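Local coordinates for protein butyryl-CoA dehydrogenase (PDB 6CXT) that is a flavoprotein of the acyl-CoA dehydrogenase family that binds flavin-adenine dinucleotide and assembles from several copies of its chain, at residues R268-D272 against K273-R277; R256-N259 against Q260-Y264; L49-E53 against K54-D58; F62-L65 against T66-I70; E371-C374 against N375-L379. All blocks are in the same frame, centred on the assembly; numbering follows the deposited sequence.

In the fold
Contacts 1, 2 and 5 belong to the C-terminal part of the chain, contacts 3 and 4 to the N-terminal part. Contact 4, a capped helix start, is buried; the others are only partly so. Contact 3, the loop 49-58, touches it through the Leu49 O to Phe62 N pair at 2.8 Å and through Leu49 packing on Ile70. Contact 2, on helix 248-267, combines apolar packing with water bridges, and the hairpin of contact 1 follows directly, Ile275 packing on Tyr264. That hairpin, whose centre is about 46 Å from that of contact 5, binds the flavin phosphates through Arg268, whereas contact 5 closes helix 366-377 with backbone bonds. Both have polar bonds to a third subunit.

Contact 1 (R268-D272 against K273-R277); sequences RMQGD and KTISR. With FAD (flavin-adenine dinucleotide), chain D.
Arg268 holds the flavin-adenine dinucleotide with its side chain and Ile275 with its backbone. NE donates to O2A of the FAD at 2.6 Å, with O2A at the edge of the guanidinium and in its plane, while Arg268 NH2 reaches O1P on the other phosphate at 2.8 Å. The two bonds straddle the diphosphate and should balance part of its negative charge. With chi1 at 163°, CG lies opposite the backbone N, and the bend at chi2 carries the chain to the phosphates. Arg268 O accepts from Ile275 N at 2.9 Å. Above one guanidinium face, toward its rim, lies Gln270 NE2, which donates to Met269 O at 2.8 Å on a lone pair in the carbonyl plane; Gln270 OE1 accepts from Gly131 N and Asp133 N of a second subunit. Between the strands, Gln270 N bonds to Lys273 O at 3.0 Å, and the return bond from Lys273 N to Gln270 O is weak. Farther out come van der Waals contacts. Ile275 CG2 crosses the arginine chain at CG, 3.9 Å away, and Ile275 CD1 lies 3.7 Å from the ribose O4B of the FAD; Met269, itself exposed, lays CG against Thr274 CG2. Gly271 and Asp272, both with positive phi, form the corners of a type I' turn, making this a tight two-residue beta hairpin beside a flavin diphosphate site shared between subunits.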
# COMPACT_ATOMS: atom_id res chain seq x y z
N ARG B 268 -19.43 17.91 -8.61
CA ARG B 268 -19.92 17.85 -7.25
C ARG B 268 -19.19 18.84 -6.36
O ARG B 268 -17.97 18.86 -6.31
CB ARG B 268 -19.78 16.41 -6.66
CG ARG B 268 -19.87 16.32 -5.13
CD ARG B 268 -21.34 16.33 -4.76
NE ARG B 268 -21.67 15.90 -3.39
CZ ARG B 268 -22.92 15.94 -2.93
NH1 ARG B 268 -23.91 16.42 -3.71
NH2 ARG B 268 -23.24 15.48 -1.72
N MET B 269 -19.98 19.62 -5.60
CA MET B 269 -19.44 20.60 -4.71
C MET B 269 -19.75 20.25 -3.28
O MET B 269 -20.82 19.71 -2.99
CB MET B 269 -20.00 22.00 -5.06
CG MET B 269 -19.46 22.52 -6.38
SD MET B 269 -20.12 24.13 -6.84
CE MET B 269 -19.15 25.24 -5.81
N GLN B 270 -18.80 20.55 -2.40
CA GLN B 270 -19.04 20.55 -0.96
C GLN B 270 -18.45 21.84 -0.41
O GLN B 270 -17.30 22.17 -0.73
CB GLN B 270 -18.41 19.32 -0.26
CG GLN B 270 -19.23 18.03 -0.45
CD GLN B 270 -20.64 18.13 0.16
OE1 GLN B 270 -20.82 18.05 1.35
NE2 GLN B 270 -21.64 18.37 -0.70
N GLY B 271 -19.24 22.56 0.40
CA GLY B 271 -18.86 23.91 0.89
C GLY B 271 -18.32 24.88 -0.17
O GLY B 271 -17.22 25.45 -0.02
N ASP B 272 -19.06 25.05 -1.25
CA ASP B 272 -18.74 26.09 -2.24
C ASP B 272 -17.45 25.89 -3.06
O ASP B 272 -17.00 26.83 -3.72
CB ASP B 272 -18.76 27.51 -1.60
CG ASP B 272 -20.01 27.75 -0.70
OD1 ASP B 272 -21.12 27.28 -1.05
OD2 ASP B 272 -19.87 28.43 0.35
N LYS B 273 -16.87 24.68 -3.04
CA LYS B 273 -15.86 24.31 -4.04
C LYS B 273 -16.15 22.93 -4.65
O LYS B 273 -16.75 22.12 -3.98
CB LYS B 273 -14.45 24.37 -3.44
CG LYS B 273 -14.24 23.51 -2.21
CD LYS B 273 -13.26 24.17 -1.25
CE LYS B 273 -11.87 23.61 -1.42
NZ LYS B 273 -10.91 24.42 -0.62
N THR B 274 -15.69 22.67 -5.86
CA THR B 274 -15.77 21.31 -6.40
C THR B 274 -14.87 20.38 -5.54
O THR B 274 -13.85 20.81 -5.00
CB THR B 274 -15.35 21.27 -7.85
OG1 THR B 274 -14.00 21.80 -7.97
CG2 THR B 274 -16.32 22.15 -8.65
N ILE B 275 -15.26 19.11 -5.41
CA ILE B 275 -14.48 18.21 -4.54
C ILE B 275 -13.10 17.95 -5.14
O ILE B 275 -12.17 17.52 -4.43
CB ILE B 275 -15.24 16.88 -4.27
CG1 ILE B 275 -15.57 16.15 -5.60
CG2 ILE B 275 -16.48 17.20 -3.41
CD1 ILE B 275 -16.11 14.71 -5.38
N SER B 276 -12.96 18.22 -6.43
CA SER B 276 -11.64 18.22 -7.14
C SER B 276 -10.61 19.13 -6.48
O SER B 276 -9.42 18.98 -6.69
CB SER B 276 -11.77 18.61 -8.62
OG SER B 276 -12.08 20.02 -8.69
N ARG B 277 -11.09 20.07 -5.65
CA ARG B 277 -10.16 20.98 -5.01
C ARG B 277 -9.55 20.37 -3.74
O ARG B 277 -8.63 20.93 -3.16
CB ARG B 277 -10.89 22.29 -4.67
CG ARG B 277 -11.12 23.19 -5.88
CD ARG B 277 -9.76 23.75 -6.31
NE ARG B 277 -9.82 24.70 -7.42
CZ ARG B 277 -10.20 25.99 -7.34
NH1 ARG B 277 -10.58 26.55 -6.18
NH2 ARG B 277 -10.18 26.74 -8.45
PA FAD D . -19.38 13.93 -0.71
O1A FAD D . -19.37 14.67 0.62
O2A FAD D . -19.96 14.47 -2.00
O5B FAD D . -17.86 13.39 -0.96
C5B FAD D . -17.45 12.82 -2.22
C4B FAD D . -15.92 12.64 -2.10
O4B FAD D . -15.30 13.93 -1.84
C3B FAD D . -15.56 11.72 -0.94
O3B FAD D . -14.38 11.04 -1.38
C2B FAD D . -15.16 12.71 0.17
O2B FAD D . -14.30 12.14 1.19
C1B FAD D . -14.52 13.87 -0.65
N9A FAD D . -14.54 15.10 0.16
C8A FAD D . -15.63 15.86 0.48
N7A FAD D . -15.25 16.87 1.35
C5A FAD D . -13.92 16.73 1.60
C6A FAD D . -12.88 17.43 2.39
N6A FAD D . -13.17 18.52 3.18
N1A FAD D . -11.61 16.93 2.34
C2A FAD D . -11.26 15.82 1.59
N3A FAD D . -12.16 15.17 0.84
C4A FAD D . -13.47 15.55 0.80
N1 FAD D . -26.52 10.28 6.34
C2 FAD D . -27.44 10.60 7.32
O2 FAD D . -27.67 11.83 7.48
N3 FAD D . -28.10 9.67 8.07
C4 FAD D . -27.92 8.35 7.85
O4 FAD D . -28.53 7.53 8.53
C4X FAD D . -26.95 7.92 6.79
N5 FAD D . -26.72 6.63 6.48
C5X FAD D . -25.89 6.24 5.47
C6 FAD D . -25.74 4.85 5.22
C7 FAD D . -24.89 4.43 4.17
C7M FAD D . -24.77 2.96 3.88
C8 FAD D . -24.18 5.42 3.35
C8M FAD D . -23.27 4.98 2.24
C9 FAD D . -24.30 6.80 3.61
C9A FAD D . -25.14 7.23 4.66
N10 FAD D . -25.34 8.62 4.96
C10 FAD D . -26.24 8.98 6.02
C1' FAD D . -24.67 9.66 4.19
C2' FAD D . -23.18 9.71 4.59
O2' FAD D . -22.94 10.24 5.91
C3' FAD D . -22.42 10.44 3.50
O3' FAD D . -22.49 9.61 2.32
C4' FAD D . -20.98 10.92 3.80
O4' FAD D . -21.01 11.98 4.81
C5' FAD D . -20.30 11.47 2.54
O5' FAD D . -21.18 12.43 1.94
P FAD D . -21.50 12.33 0.40
O1P FAD D . -22.40 13.49 -0.01
O2P FAD D . -22.01 10.96 -0.00
O3P FAD D . -20.11 12.53 -0.39

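Contact 2 (R256-N259 against Q260-Y264); sequences RDLN and QCIEY
Leu258 and Ile262 form the tightly packed side of this helical turn: Ile262 CD1 reaches Leu258 CG at 3.9 Å, the two chains crossing obliquely, and Ile262 CG1 also rests 3.3 Å from Leu258 O. Both side chains lean on Ile285 of helix 279-306, and Ile262 also packs on Leu377 of a third subunit. Cys261 is buried against Met288 and, on helix 313-338, Ser334 and Val337. Elsewhere Arg256, Asp257 and Gln260 make a water-bridged polar cluster. Arg256 and Gln260 run side by side in the same direction, but their flat ends do not stack; the guanidinium and amide planes are 51° apart, and the side chains come closest where Gln260 NE2 lies 3.6 Å from Arg256 CG. A water accepts from Arg256 NE at 3.0 Å, in the guanidinium plane, and lies 2.8 Å from Asp257 OD1 and 3.0 Å from Gln260 OE1. Other polar ends are bonded within the chain: Arg256 NH1 donates to Gln76 O, and the Asp257 carboxylate is bonded to Ser330 and Ser352. The more open side carries Asn259, whose OD1 is bonded to Gln255 NE2, and exposed Glu263. Backbone bonds run from Gln260, Cys261, Ile262 and Glu263 to the carbonyls four residues back. Helix 248-267 is thus one helix of the C-terminal helical bundle of the acyl-CoA dehydrogenase fold, packed on helices 279-306 and 313-338 beside a hydrated polar pocket.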
# COMPACT_ATOMS: atom_id res chain seq x y z
N ARG B 256 -13.33 4.28 -18.31
CA ARG B 256 -14.68 4.73 -17.94
C ARG B 256 -14.80 5.17 -16.48
O ARG B 256 -15.33 6.26 -16.21
CB ARG B 256 -15.77 3.69 -18.30
CG ARG B 256 -17.17 4.19 -17.88
CD ARG B 256 -18.32 3.20 -18.23
NE ARG B 256 -18.11 1.89 -17.58
CZ ARG B 256 -17.83 0.75 -18.21
NH1 ARG B 256 -17.74 0.68 -19.56
NH2 ARG B 256 -17.69 -0.36 -17.48
N ASP B 257 -14.35 4.35 -15.54
CA ASP B 257 -14.25 4.75 -14.14
C ASP B 257 -13.56 6.12 -13.98
O ASP B 257 -14.05 6.99 -13.25
CB ASP B 257 -13.41 3.74 -13.32
CG ASP B 257 -14.17 2.42 -12.99
OD1 ASP B 257 -15.42 2.35 -13.20
OD2 ASP B 257 -13.49 1.47 -12.46
N LEU B 258 -12.42 6.26 -14.62
CA LEU B 258 -11.62 7.49 -14.49
C LEU B 258 -12.39 8.71 -15.03
O LEU B 258 -12.47 9.74 -14.37
CB LEU B 258 -10.30 7.33 -15.21
CG LEU B 258 -9.37 8.55 -15.24
CD1 LEU B 258 -9.03 8.98 -13.80
CD2 LEU B 258 -8.08 8.20 -16.00
N ASN B 259 -12.93 8.57 -16.23
CA ASN B 259 -13.78 9.62 -16.86
C ASN B 259 -14.92 10.01 -15.98
O ASN B 259 -15.18 11.22 -15.78
CB ASN B 259 -14.31 9.16 -18.21
CG ASN B 259 -13.25 9.09 -19.25
OD1 ASN B 259 -12.14 9.56 -19.06
ND2 ASN B 259 -13.55 8.43 -20.34
N GLN B 260 -15.63 9.02 -15.43
CA GLN B 260 -16.70 9.29 -14.46
C GLN B 260 -16.21 10.03 -13.19
O GLN B 260 -16.85 10.98 -12.74
CB GLN B 260 -17.48 8.02 -14.04
CG GLN B 260 -18.31 7.47 -15.19
CD GLN B 260 -18.84 6.07 -14.93
OE1 GLN B 260 -18.45 5.38 -13.98
NE2 GLN B 260 -19.69 5.61 -15.82
N CYS B 261 -15.11 9.59 -12.59
CA CYS B 261 -14.59 10.30 -11.41
C CYS B 261 -14.17 11.77 -11.73
O CYS B 261 -14.35 12.61 -10.87
CB CYS B 261 -13.34 9.57 -10.83
SG CYS B 261 -13.98 8.06 -10.02
N ILE B 262 -13.61 12.02 -12.90
CA ILE B 262 -13.12 13.38 -13.24
C ILE B 262 -14.35 14.28 -13.37
O ILE B 262 -14.44 15.34 -12.74
CB ILE B 262 -12.27 13.37 -14.51
CG1 ILE B 262 -10.91 12.63 -14.24
CG2 ILE B 262 -12.01 14.80 -15.01
CD1 ILE B 262 -10.16 12.34 -15.53
N GLU B 263 -15.33 13.78 -14.12
CA GLU B 263 -16.61 14.52 -14.31
C GLU B 263 -17.28 14.82 -12.99
O GLU B 263 -17.67 15.98 -12.69
CB GLU B 263 -17.52 13.79 -15.32
CG GLU B 263 -18.94 14.36 -15.51
CD GLU B 263 -18.99 15.79 -16.09
OE1 GLU B 263 -20.06 16.44 -15.98
OE2 GLU B 263 -17.97 16.27 -16.66
N TYR B 264 -17.37 13.79 -12.15
CA TYR B 264 -18.03 13.97 -10.88
C TYR B 264 -17.26 14.92 -9.97
O TYR B 264 -17.85 15.76 -9.30
CB TYR B 264 -18.19 12.59 -10.19
CG TYR B 264 -19.14 12.67 -9.02
CD1 TYR B 264 -20.55 12.88 -9.25
CD2 TYR B 264 -18.67 12.65 -7.74
CE1 TYR B 264 -21.42 13.00 -8.18
CE2 TYR B 264 -19.55 12.76 -6.64
CZ TYR B 264 -20.93 12.94 -6.90
OH TYR B 264 -21.83 13.02 -5.88
O HOH W 1 -17.76 2.53 -14.64
O HOH W 2 -16.69 5.60 -11.71

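Contact 3 (L49-E53 against K54-D58); sequences LPIPE and KYAKD
Pro52 O is the principal acceptor in this loop, taking Tyr55 N at 3.0 Å. The donor stands above the carbonyl plane, 50° out of it, instead of on a lone pair, consistent with the tight turn of the chain. Ala56 N is less well served: it has one weak bond to Pro52 O, 3.3 Å long, and another to Glu53 O at 3.2 Å. A further acceptor, Ala56 O, receives a CA-H...O contact from Glu53 CA at 3.4 Å. These bonds close a compact turn in the long connection between helix 35-44 and helix 64-77 of the N-terminal domain of the acyl-CoA dehydrogenase fold. Ahead of the turn, the chain pairs its backbone with that before helix 64-77, Leu49 with Phe62 and Ile51 with Gly61. Polar groups of the turn look to helix 104-114 for partners: Tyr55 OH is hydrogen-bonded to both Glu104 OE1 and Lys107 NZ, and Lys54 O accepts from His108 NE2. The tyrosine ring has Lys54 CG 4.2 Å above its plane, over its centre, and Pro52 CB comes to Tyr55 CD2 obliquely at 4.3 Å. Inside the turn Ile51 CG2 touches Ala56 CB, 4.1 Å away. On the exposed side the Glu53 chain, extended beyond CG, runs alongside the backbone of Lys57, where CG lies 3.6 Å from Lys57 O.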
# COMPACT_ATOMS: atom_id res chain seq x y z
N LEU B 49 -12.85 -11.50 -34.16
CA LEU B 49 -11.67 -10.62 -34.35
C LEU B 49 -10.37 -11.35 -34.71
O LEU B 49 -9.70 -10.92 -35.66
CB LEU B 49 -11.44 -9.64 -33.16
CG LEU B 49 -12.66 -8.86 -32.69
CD1 LEU B 49 -12.40 -8.19 -31.33
CD2 LEU B 49 -12.96 -7.82 -33.75
N PRO B 50 -9.99 -12.42 -33.97
CA PRO B 50 -8.73 -13.06 -34.31
C PRO B 50 -8.88 -14.32 -35.19
O PRO B 50 -7.95 -15.11 -35.25
CB PRO B 50 -8.21 -13.50 -32.94
CG PRO B 50 -9.47 -13.81 -32.15
CD PRO B 50 -10.60 -13.05 -32.79
N ILE B 51 -10.05 -14.55 -35.78
CA ILE B 51 -10.28 -15.80 -36.58
C ILE B 51 -9.97 -15.45 -38.04
O ILE B 51 -10.49 -14.46 -38.56
CB ILE B 51 -11.70 -16.41 -36.40
CG1 ILE B 51 -12.06 -16.52 -34.91
CG2 ILE B 51 -11.83 -17.78 -37.08
CD1 ILE B 51 -11.14 -17.39 -34.08
N PRO B 52 -9.08 -16.22 -38.69
CA PRO B 52 -8.79 -16.05 -40.13
C PRO B 52 -10.04 -16.28 -40.99
O PRO B 52 -10.86 -17.16 -40.68
CB PRO B 52 -7.76 -17.16 -40.40
CG PRO B 52 -7.13 -17.43 -39.08
CD PRO B 52 -8.27 -17.31 -38.11
N GLU B 53 -10.17 -15.49 -42.05
CA GLU B 53 -11.22 -15.70 -43.05
C GLU B 53 -11.29 -17.14 -43.59
O GLU B 53 -12.37 -17.65 -43.86
CB GLU B 53 -11.08 -14.71 -44.21
CG GLU B 53 -12.37 -14.54 -44.98
CD GLU B 53 -12.39 -13.34 -45.91
OE1 GLU B 53 -11.52 -12.44 -45.78
OE2 GLU B 53 -13.28 -13.30 -46.78
N LYS B 54 -10.13 -17.79 -43.71
CA LYS B 54 -10.02 -19.20 -44.10
C LYS B 54 -11.00 -20.10 -43.33
O LYS B 54 -11.48 -21.13 -43.85
CB LYS B 54 -8.59 -19.68 -43.85
CG LYS B 54 -8.22 -21.03 -44.46
CD LYS B 54 -6.92 -21.55 -43.88
CE LYS B 54 -6.30 -22.70 -44.68
NZ LYS B 54 -7.22 -23.82 -45.02
N TYR B 55 -11.30 -19.73 -42.08
CA TYR B 55 -12.16 -20.58 -41.23
C TYR B 55 -13.53 -20.03 -40.91
O TYR B 55 -14.36 -20.78 -40.45
CB TYR B 55 -11.45 -21.03 -39.96
CG TYR B 55 -10.22 -21.82 -40.23
CD1 TYR B 55 -10.29 -23.14 -40.70
CD2 TYR B 55 -8.97 -21.24 -40.04
CE1 TYR B 55 -9.12 -23.87 -40.95
CE2 TYR B 55 -7.81 -21.95 -40.28
CZ TYR B 55 -7.89 -23.25 -40.75
OH TYR B 55 -6.71 -23.92 -40.96
N ALA B 56 -13.76 -18.74 -41.17
CA ALA B 56 -15.05 -18.14 -40.90
C ALA B 56 -15.22 -16.95 -41.80
O ALA B 56 -14.34 -16.08 -41.87
CB ALA B 56 -15.13 -17.71 -39.43
N LYS B 57 -16.38 -16.89 -42.47
CA LYS B 57 -16.58 -16.03 -43.63
C LYS B 57 -16.35 -14.55 -43.35
O LYS B 57 -15.77 -13.83 -44.19
CB LYS B 57 -17.94 -16.28 -44.31
CG LYS B 57 -19.13 -15.64 -43.62
CD LYS B 57 -20.32 -15.41 -44.55
CE LYS B 57 -21.46 -16.37 -44.23
NZ LYS B 57 -22.78 -15.68 -44.41
N ASP B 58 -16.78 -14.08 -42.19
CA ASP B 58 -16.51 -12.70 -41.83
C ASP B 58 -15.49 -12.58 -40.67
O ASP B 58 -15.36 -11.48 -40.10
CB ASP B 58 -17.80 -11.89 -41.59
CG ASP B 58 -18.71 -11.87 -42.81
OD1 ASP B 58 -18.35 -11.24 -43.83
OD2 ASP B 58 -19.79 -12.48 -42.76

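Contact 4 (F62-L65 against T66-I70); sequences FDIL and TTIKI
Asp63 OD1 is gripped twice by Thr66, from its hydroxyl OG1 at 2.6 Å and from its backbone N at 2.9 Å. Both donors come to the syn side of the oxygen, somewhat out of the carboxylate plane. The aspartate is placed for this by a chi1 of 59°, which sets CG between its own backbone N and carbonyl carbon and swings the carboxylate over the start of the helix. Asp63 O is also doubly used: Thr67 N meets it nearly end-on to the carbonyl, whereas Thr67 OG1 approaches from above the plane at 3.0 Å. Thr66 OG1 has a further partner in Gln9 NE2 of helix 7-19. Beside this polar knot, Thr66 CG2 makes a CH-pi contact over one face of the Phe62 ring, 4.1 Å from its centroid, and Ile70 CD1 reaches Phe62 CE2 obliquely at 3.5 Å. Leu12 of helix 7-19 touches all three of these side chains. Ile64 and Ile68 pack instead on helices 231-245 and 279-306. Asp63 is thus the N-cap of helix 64-77, and its negative charge probably interacts favourably with the helix dipole.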
# COMPACT_ATOMS: atom_id res chain seq x y z
N PHE B 62 -7.62 -10.34 -37.52
CA PHE B 62 -6.79 -9.24 -37.00
C PHE B 62 -5.56 -9.72 -36.26
O PHE B 62 -5.54 -10.81 -35.69
CB PHE B 62 -7.59 -8.33 -36.08
CG PHE B 62 -8.63 -7.51 -36.77
CD1 PHE B 62 -8.39 -6.97 -38.06
CD2 PHE B 62 -9.84 -7.21 -36.13
CE1 PHE B 62 -9.37 -6.20 -38.68
CE2 PHE B 62 -10.79 -6.42 -36.74
CZ PHE B 62 -10.57 -5.92 -38.02
N ASP B 63 -4.50 -8.90 -36.24
CA ASP B 63 -3.37 -9.23 -35.37
C ASP B 63 -3.77 -8.97 -33.89
O ASP B 63 -4.81 -8.35 -33.63
CB ASP B 63 -2.10 -8.47 -35.75
CG ASP B 63 -2.27 -6.95 -35.69
OD1 ASP B 63 -3.24 -6.43 -35.18
OD2 ASP B 63 -1.38 -6.22 -36.15
N ILE B 64 -2.94 -9.43 -32.97
CA ILE B 64 -3.20 -9.30 -31.52
C ILE B 64 -3.39 -7.84 -31.06
O ILE B 64 -4.36 -7.52 -30.36
CB ILE B 64 -2.16 -10.06 -30.67
CG1 ILE B 64 -2.08 -11.50 -31.15
CG2 ILE B 64 -2.63 -10.17 -29.22
CD1 ILE B 64 -0.84 -12.20 -30.65
N LEU B 65 -2.52 -6.95 -31.49
CA LEU B 65 -2.70 -5.56 -31.09
C LEU B 65 -3.99 -4.93 -31.53
O LEU B 65 -4.63 -4.21 -30.73
CB LEU B 65 -1.53 -4.66 -31.53
CG LEU B 65 -0.38 -4.66 -30.52
CD1 LEU B 65 0.88 -4.15 -31.22
CD2 LEU B 65 -0.71 -3.83 -29.25
N THR B 66 -4.38 -5.15 -32.80
CA THR B 66 -5.62 -4.60 -33.28
C THR B 66 -6.79 -5.21 -32.49
O THR B 66 -7.76 -4.50 -32.16
CB THR B 66 -5.83 -4.88 -34.79
OG1 THR B 66 -4.73 -4.32 -35.52
CG2 THR B 66 -7.08 -4.22 -35.26
N THR B 67 -6.70 -6.51 -32.25
CA THR B 67 -7.78 -7.22 -31.57
C THR B 67 -7.93 -6.63 -30.15
O THR B 67 -9.05 -6.30 -29.74
CB THR B 67 -7.45 -8.72 -31.43
OG1 THR B 67 -7.48 -9.36 -32.71
CG2 THR B 67 -8.45 -9.46 -30.48
N ILE B 68 -6.82 -6.51 -29.40
CA ILE B 68 -6.93 -6.00 -28.01
C ILE B 68 -7.42 -4.54 -27.98
O ILE B 68 -8.13 -4.12 -27.05
CB ILE B 68 -5.68 -6.26 -27.12
CG1 ILE B 68 -4.45 -5.53 -27.57
CG2 ILE B 68 -5.43 -7.77 -26.94
CD1 ILE B 68 -4.29 -4.18 -26.90
N LYS B 69 -7.03 -3.76 -28.99
CA LYS B 69 -7.44 -2.35 -29.02
C LYS B 69 -8.94 -2.26 -29.19
O LYS B 69 -9.61 -1.41 -28.58
CB LYS B 69 -6.69 -1.57 -30.13
CG LYS B 69 -6.95 -0.07 -30.19
CD LYS B 69 -6.59 0.66 -28.89
CE LYS B 69 -6.56 2.17 -29.12
NZ LYS B 69 -6.16 2.85 -27.85
N ILE B 70 -9.50 -3.12 -30.04
CA ILE B 70 -10.96 -3.09 -30.24
C ILE B 70 -11.66 -3.55 -28.94
O ILE B 70 -12.66 -2.98 -28.50
CB ILE B 70 -11.37 -4.00 -31.42
CG1 ILE B 70 -10.98 -3.32 -32.74
CG2 ILE B 70 -12.87 -4.38 -31.37
CD1 ILE B 70 -10.88 -4.36 -33.87

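Contact 5 (E371-C374 against N375-L379); sequences ELIC and NRLGL
Leu379 folds back over the last turn of the helix, starting with CB at 3.5 Å from Cys374 O. Its CG stays 3.9 Å from that same oxygen, and CD1 then slides in beside the cysteine, 3.9 Å from both Cys374 CB and Cys374 SG. Having CG opposite the carbonyl carbon, chi1 -70°, directs the leucine branch back along the helix. The backbone makes this return possible: Leu379 N donates to Cys374 O at 3.0 Å and Gly378 N to Asn375 O at 2.8 Å, with Gly378 at positive phi, a Schellman motif ending helix 366-377 near the C-terminus of the chain. Cys374 O also takes a weak bond from Leu377 N, whose stronger acceptor is Ile373 O. Within the same last turn, Ile373 and Leu377 lie side by side, CG2 of the isoleucine 4.0 Å from CD1 of the leucine. Leu372 lies alongside Arg376, pointing the same way, its CD2 4.1 Å from NH1, and it also touches the bound pyrrole-2-carbothioate ligand FK4; Arg376 NE forms a salt bridge with Asp311. Beyond the turn, Gly378 O accepts from Asn266 ND2 of a third subunit, and Cys374 packs on Ser282 of that subunit.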
# COMPACT_ATOMS: atom_id res chain seq x y z
N GLU B 371 3.65 -16.38 -9.22
CA GLU B 371 4.40 -17.63 -9.45
C GLU B 371 4.98 -17.71 -10.84
O GLU B 371 6.17 -18.05 -11.00
CB GLU B 371 3.56 -18.89 -9.14
CG GLU B 371 3.36 -19.05 -7.67
CD GLU B 371 4.65 -19.39 -6.95
OE1 GLU B 371 5.11 -20.54 -7.02
OE2 GLU B 371 5.24 -18.53 -6.31
N LEU B 372 4.17 -17.42 -11.85
CA LEU B 372 4.66 -17.42 -13.21
C LEU B 372 5.71 -16.36 -13.46
O LEU B 372 6.71 -16.60 -14.12
CB LEU B 372 3.51 -17.16 -14.19
CG LEU B 372 2.58 -18.39 -14.21
CD1 LEU B 372 1.15 -18.00 -14.65
CD2 LEU B 372 3.25 -19.40 -15.16
N ILE B 373 5.46 -15.14 -12.98
CA ILE B 373 6.50 -14.10 -13.14
C ILE B 373 7.85 -14.55 -12.51
O ILE B 373 8.89 -14.39 -13.16
CB ILE B 373 6.00 -12.77 -12.50
CG1 ILE B 373 4.80 -12.22 -13.32
CG2 ILE B 373 7.13 -11.72 -12.46
CD1 ILE B 373 3.87 -11.28 -12.51
N CYS B 374 7.82 -15.04 -11.28
CA CYS B 374 9.01 -15.48 -10.56
C CYS B 374 9.74 -16.55 -11.39
O CYS B 374 10.96 -16.46 -11.57
CB CYS B 374 8.64 -16.14 -9.23
SG CYS B 374 8.09 -14.89 -8.03
N ASN B 375 8.96 -17.49 -11.94
CA ASN B 375 9.55 -18.53 -12.78
C ASN B 375 10.25 -17.94 -14.01
O ASN B 375 11.43 -18.27 -14.28
CB ASN B 375 8.48 -19.56 -13.15
CG ASN B 375 9.01 -20.62 -14.11
OD1 ASN B 375 8.84 -20.49 -15.31
ND2 ASN B 375 9.73 -21.62 -13.58
N ARG B 376 9.57 -17.04 -14.74
CA ARG B 376 10.18 -16.40 -15.88
C ARG B 376 11.33 -15.46 -15.55
O ARG B 376 12.16 -15.20 -16.41
CB ARG B 376 9.13 -15.69 -16.78
CG ARG B 376 8.10 -16.60 -17.40
CD ARG B 376 8.79 -17.82 -18.11
NE ARG B 376 7.85 -18.60 -18.92
CZ ARG B 376 6.94 -19.49 -18.50
NH1 ARG B 376 6.76 -19.76 -17.21
NH2 ARG B 376 6.19 -20.13 -19.42
N LEU B 377 11.41 -14.98 -14.32
CA LEU B 377 12.58 -14.21 -13.89
C LEU B 377 13.74 -15.15 -13.60
O LEU B 377 14.87 -14.69 -13.42
CB LEU B 377 12.25 -13.38 -12.63
CG LEU B 377 11.26 -12.21 -12.84
CD1 LEU B 377 10.99 -11.53 -11.46
CD2 LEU B 377 11.84 -11.13 -13.76
N GLY B 378 13.47 -16.45 -13.51
CA GLY B 378 14.54 -17.42 -13.26
C GLY B 378 14.71 -17.76 -11.80
O GLY B 378 15.72 -18.39 -11.43
N LEU B 379 13.75 -17.36 -10.94
CA LEU B 379 13.79 -17.71 -9.53
C LEU B 379 13.55 -19.18 -9.31
O LEU B 379 12.57 -19.74 -9.83
CB LEU B 379 12.77 -16.88 -8.66
CG LEU B 379 13.19 -15.38 -8.53
CD1 LEU B 379 11.97 -14.51 -8.14
CD2 LEU B 379 14.34 -15.15 -7.55